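Side-chain contacts in L protein (CAS virus, PDB 5MV0), which forms, in its N-terminal part, a domain of the PD-(D/E)XK nuclease clan that probably cleaves capped RNA leaders from host messages to prime viral transcription: residues Lys114-Ile117 with Thr118-Lys121; Tyr194-Lys197 with Thr198-Glu202. All blocks are in the same frame, centred on the assembly; numbering follows the deposited sequence.

How the interactions relate
Both contacts are local, joining residues three to five positions apart along or at the ends of one helix, and neither lies in the hydrophobic core. Interaction 1, in the later part of helix 110-122, is partly buried: the helix packs on strands 98-106 and 137-145 and meets a second subunit directly and through a phosphate ion. Interaction 2 holds the short helix 196-200 on the surface beside helix 155-170. Hydroxyl bonds to the backbone occur in both; residues 114-121 add a lysine-aspartate salt bridge, residues 194-202 an N-cap, a CH-pi contact and weak closing bonds. The centres are about 31 Å apart and the nearest atoms about 17 Å.

Interaction 1. Residues Lys114-Ile117 with Thr118-Lys121; sequences KRKI and TSDK. With PO4 (phosphate ion), chain H.
The carboxylate of D120 takes the ammonium end of K116 at one oxygen: K116 NZ reaches D120 OD1 at 2.8 Å from the syn side, 22° out of the carboxylate plane. The methylene just before the nitrogen lies against the other oxygen, K116 CE being 3.1 Å from D120 OD2, so the lysine tip spans both oxygens while the salt bridge uses one. The second flat group is the K114 carbonyl, gripped from opposite faces of its plane by T118, with OG1 of T118 and its backbone N each 2.9 Å from K114 O.

K116 CG is anti to the backbone N (chi1 175°), and a bend at chi2 (52°) brings the end of the chain to D120. The D120 side chain touches E103 of strand 98-106 and V142 of strand 137-145. Helix 110-122 packs over these two strands of the mixed sheet, consistent with a PD-(D/E)XK nuclease domain. I117 rests on V142 and S144, and K116 on S105 and S144.

Beside K116, S119 OG has two acceptors for one proton, K116 O at 2.7 Å and O4 of the phosphate ion at 3.0 Å, and the choice stays open. The aliphatic part of K116 also meets the anion, its CD lying 3.6 Å from phosphate O4. S67, N69 and H84 of the second subunit also bind the phosphate, an ion probably from the crystallisation liquor that bridges two copies of the protein. The copies meet directly as well: S119 makes backbone hydrogen bonds to the second subunit, and K116 and D120 pack on its H84. Nearby, R115 forms a salt bridge with D112.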
loop_
_atom_site.group_PDB
_atom_site.type_symbol
_atom_site.label_atom_id
_atom_site.label_comp_id
_atom_site.label_asym_id
_atom_site.label_seq_id
_atom_site.Cartn_x
_atom_site.Cartn_y
_atom_site.Cartn_z
ATOM N N LYS B 114 -5.637 28.336 -15.757
ATOM C CA LYS B 114 -6.843 29.155 -15.862
ATOM C C LYS B 114 -7.853 28.530 -16.811
ATOM O O LYS B 114 -9.052 28.490 -16.508
ATOM C CB LYS B 114 -6.489 30.577 -16.321
ATOM C CG LYS B 114 -5.619 31.343 -15.335
ATOM C CD LYS B 114 -6.044 32.800 -15.204
ATOM C CE LYS B 114 -4.934 33.648 -14.589
ATOM N NZ LYS B 114 -4.401 33.053 -13.327
ATOM N N ARG B 115 -7.386 28.049 -17.965
ATOM C CA ARG B 115 -8.282 27.441 -18.943
ATOM C C ARG B 115 -8.865 26.142 -18.412
ATOM O O ARG B 115 -10.047 25.848 -18.631
ATOM C CB ARG B 115 -7.545 27.194 -20.258
ATOM C CG ARG B 115 -6.897 28.438 -20.845
ATOM C CD ARG B 115 -6.836 28.368 -22.361
ATOM N NE ARG B 115 -6.275 27.103 -22.818
ATOM C CZ ARG B 115 -4.982 26.806 -22.786
ATOM N NH1 ARG B 115 -4.103 27.686 -22.314
ATOM N NH2 ARG B 115 -4.566 25.622 -23.224
ATOM N N LYS B 116 -8.048 25.351 -17.713
ATOM C CA LYS B 116 -8.562 24.135 -17.089
ATOM C C LYS B 116 -9.648 24.465 -16.077
ATOM O O LYS B 116 -10.725 23.860 -16.089
ATOM C CB LYS B 116 -7.421 23.357 -16.419
ATOM C CG LYS B 116 -7.892 22.133 -15.650
ATOM C CD LYS B 116 -8.785 21.213 -16.503
ATOM C CE LYS B 116 -9.057 19.902 -15.762
ATOM N NZ LYS B 116 -10.031 19.006 -16.458
ATOM N N ILE B 117 -9.383 25.427 -15.191
ATOM C CA ILE B 117 -10.379 25.817 -14.197
ATOM C C ILE B 117 -11.663 26.271 -14.881
ATOM O O ILE B 117 -12.773 25.919 -14.457
ATOM C CB ILE B 117 -9.817 26.911 -13.268
ATOM C CG1 ILE B 117 -8.705 26.342 -12.372
ATOM C CG2 ILE B 117 -10.931 27.515 -12.425
ATOM C CD1 ILE B 117 -7.809 27.413 -11.756
ATOM N N THR B 118 -11.533 27.045 -15.959
ATOM C CA THR B 118 -12.717 27.516 -16.676
ATOM C C THR B 118 -13.491 26.351 -17.278
ATOM O O THR B 118 -14.715 26.270 -17.142
ATOM C CB THR B 118 -12.311 28.503 -17.768
ATOM O OG1 THR B 118 -11.670 29.634 -17.170
ATOM C CG2 THR B 118 -13.534 28.975 -18.539
ATOM N N SER B 119 -12.789 25.435 -17.951
ATOM C CA SER B 119 -13.469 24.290 -18.544
ATOM C C SER B 119 -14.165 23.449 -17.481
ATOM O O SER B 119 -15.272 22.951 -17.706
ATOM C CB SER B 119 -12.479 23.434 -19.326
ATOM O OG SER B 119 -11.576 22.808 -18.428
ATOM N N ASP B 120 -13.533 23.277 -16.314
ATOM C CA ASP B 120 -14.127 22.441 -15.273
ATOM C C ASP B 120 -15.356 23.104 -14.657
ATOM O O ASP B 120 -16.385 22.452 -14.440
ATOM C CB ASP B 120 -13.100 22.130 -14.185
ATOM C CG ASP B 120 -12.182 20.975 -14.553
ATOM O OD1 ASP B 120 -12.359 20.367 -15.643
ATOM O OD2 ASP B 120 -11.305 20.653 -13.715
ATOM N N LYS B 121 -15.268 24.398 -14.357
ATOM C CA LYS B 121 -16.416 25.063 -13.752
ATOM C C LYS B 121 -17.579 25.165 -14.731
ATOM O O LYS B 121 -18.738 25.129 -14.316
ATOM C CB LYS B 121 -16.025 26.450 -13.239
ATOM C CG LYS B 121 -16.984 26.953 -12.168
ATOM C CD LYS B 121 -16.431 28.137 -11.396
ATOM C CE LYS B 121 -17.339 28.469 -10.214
ATOM N NZ LYS B 121 -18.768 28.592 -10.619
HETATM P P PO4 H . -10.173 20.802 -21.415
HETATM O O1 PO4 H . -9.203 19.902 -22.141
HETATM O O2 PO4 H . -10.010 22.203 -21.953
HETATM O O3 PO4 H . -11.589 20.361 -21.655
HETATM O O4 PO4 H . -9.892 20.791 -19.937
#

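Interaction 2. Residues Tyr194-Lys197 with Thr198-Glu202; sequences YDFK and TLTSE
T198 returns to the D195 carboxylate with two donors on one oxygen. Its OG1 lies 2.7 Å from D195 OD1, on the syn side, and its backbone N lies 2.8 Å from the same OD1, above the carboxylate plane. Both come from the same face, and the two side chains cross at about a right angle. D195 CG stands between the backbone N and the carbonyl carbon (chi1 56°), which swings the carboxylate over the first turn.

Four residues after F196, T200 lays its methyl over one face of the F196 ring, a CH-pi contact with CG2 3.9 Å from the ring centroid and displaced toward the rim. Its hydroxyl is hydrogen-bonded to the backbone instead, OG1 standing 2.8 Å from F196 O, so one branch packs on the ring while the other bonds to the main chain.

Farther out, L199 CG meets Y194 CB at 4.3 Å. Y194 and L199 both pack on F159 of helix 155-170, the tyrosine ring edge-to-face, and K147 makes a cation-pi contact with Y194. At the other end the S201 hydroxyl is hydrogen-bonded to R156, and its bond to K197 O is weak, as is that of S201 N. Together these are the features of a very short surface helix, started by an aspartate N-cap and ending where S201 leaves helical geometry.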
loop_
_atom_site.group_PDB
_atom_site.type_symbol
_atom_site.label_atom_id
_atom_site.label_comp_id
_atom_site.label_asym_id
_atom_site.label_seq_id
_atom_site.Cartn_x
_atom_site.Cartn_y
_atom_site.Cartn_z
ATOM N N TYR B 194 10.792 20.788 -12.264
ATOM C CA TYR B 194 11.550 20.231 -11.153
ATOM C C TYR B 194 12.997 20.710 -11.201
ATOM O O TYR B 194 13.512 21.105 -12.247
ATOM C CB TYR B 194 11.499 18.707 -11.178
ATOM C CG TYR B 194 10.164 18.152 -10.750
ATOM C CD1 TYR B 194 9.922 17.826 -9.417
ATOM C CD2 TYR B 194 9.142 17.962 -11.673
ATOM C CE1 TYR B 194 8.701 17.324 -9.015
ATOM C CE2 TYR B 194 7.916 17.460 -11.280
ATOM C CZ TYR B 194 7.700 17.143 -9.954
ATOM O OH TYR B 194 6.477 16.642 -9.568
ATOM N N ASP B 195 13.658 20.656 -10.049
ATOM C CA ASP B 195 15.026 21.144 -9.949
ATOM C C ASP B 195 16.007 20.214 -10.666
ATOM O O ASP B 195 15.764 19.014 -10.852
ATOM C CB ASP B 195 15.425 21.296 -8.478
ATOM C CG ASP B 195 15.256 20.015 -7.699
ATOM O OD1 ASP B 195 16.227 19.246 -7.585
ATOM O OD2 ASP B 195 14.137 19.760 -7.213
ATOM N N PHE B 196 17.143 20.800 -11.050
ATOM C CA PHE B 196 18.173 20.084 -11.796
ATOM C C PHE B 196 18.700 18.877 -11.031
ATOM O O PHE B 196 19.045 17.859 -11.645
ATOM C CB PHE B 196 19.312 21.056 -12.126
ATOM C CG PHE B 196 20.455 20.441 -12.889
ATOM C CD1 PHE B 196 20.389 20.293 -14.263
ATOM C CD2 PHE B 196 21.622 20.057 -12.230
ATOM C CE1 PHE B 196 21.442 19.745 -14.963
ATOM C CE2 PHE B 196 22.685 19.517 -12.927
ATOM C CZ PHE B 196 22.597 19.358 -14.294
ATOM N N LYS B 197 18.774 18.961 -9.699
ATOM C CA LYS B 197 19.320 17.839 -8.942
ATOM C C LYS B 197 18.371 16.650 -8.979
ATOM O O LYS B 197 18.801 15.511 -9.198
ATOM C CB LYS B 197 19.617 18.257 -7.500
ATOM C CG LYS B 197 20.154 17.109 -6.634
ATOM C CD LYS B 197 20.687 17.616 -5.296
ATOM C CE LYS B 197 21.306 16.486 -4.477
ATOM N NZ LYS B 197 20.246 15.700 -3.781
ATOM N N THR B 198 17.076 16.904 -8.770
ATOM C CA THR B 198 16.080 15.846 -8.883
ATOM C C THR B 198 16.077 15.244 -10.287
ATOM O O THR B 198 16.009 14.017 -10.451
ATOM C CB THR B 198 14.708 16.414 -8.524
ATOM O OG1 THR B 198 14.754 16.969 -7.196
ATOM C CG2 THR B 198 13.625 15.338 -8.585
ATOM N N LEU B 199 16.176 16.099 -11.309
ATOM C CA LEU B 199 16.089 15.645 -12.691
ATOM C C LEU B 199 17.248 14.736 -13.077
ATOM O O LEU B 199 17.081 13.865 -13.938
ATOM C CB LEU B 199 16.034 16.852 -13.630
ATOM C CG LEU B 199 14.676 17.525 -13.792
ATOM C CD1 LEU B 199 14.811 18.953 -14.320
ATOM C CD2 LEU B 199 13.790 16.688 -14.721
ATOM N N THR B 200 18.427 14.922 -12.473
ATOM C CA THR B 200 19.627 14.244 -12.941
ATOM C C THR B 200 20.174 13.212 -11.968
ATOM O O THR B 200 21.097 12.477 -12.329
ATOM C CB THR B 200 20.742 15.263 -13.263
ATOM O OG1 THR B 200 21.122 15.988 -12.078
ATOM C CG2 THR B 200 20.288 16.238 -14.357
ATOM N N SER B 201 19.640 13.126 -10.758
ATOM C CA SER B 201 20.209 12.220 -9.774
ATOM C C SER B 201 19.720 10.793 -10.009
ATOM O O SER B 201 18.617 10.563 -10.512
ATOM C CB SER B 201 19.838 12.663 -8.362
ATOM O OG SER B 201 18.436 12.578 -8.199
ATOM N N GLU B 202 20.555 9.830 -9.636
ATOM C CA GLU B 202 20.156 8.435 -9.746
ATOM C C GLU B 202 19.077 8.127 -8.717
ATOM O O GLU B 202 19.101 8.639 -7.596
ATOM C CB GLU B 202 21.360 7.507 -9.551
ATOM C CG GLU B 202 21.005 6.165 -8.902
ATOM C CD GLU B 202 21.984 5.050 -9.237
ATOM O OE1 GLU B 202 22.883 5.274 -10.079
ATOM O OE2 GLU B 202 21.844 3.944 -8.662
#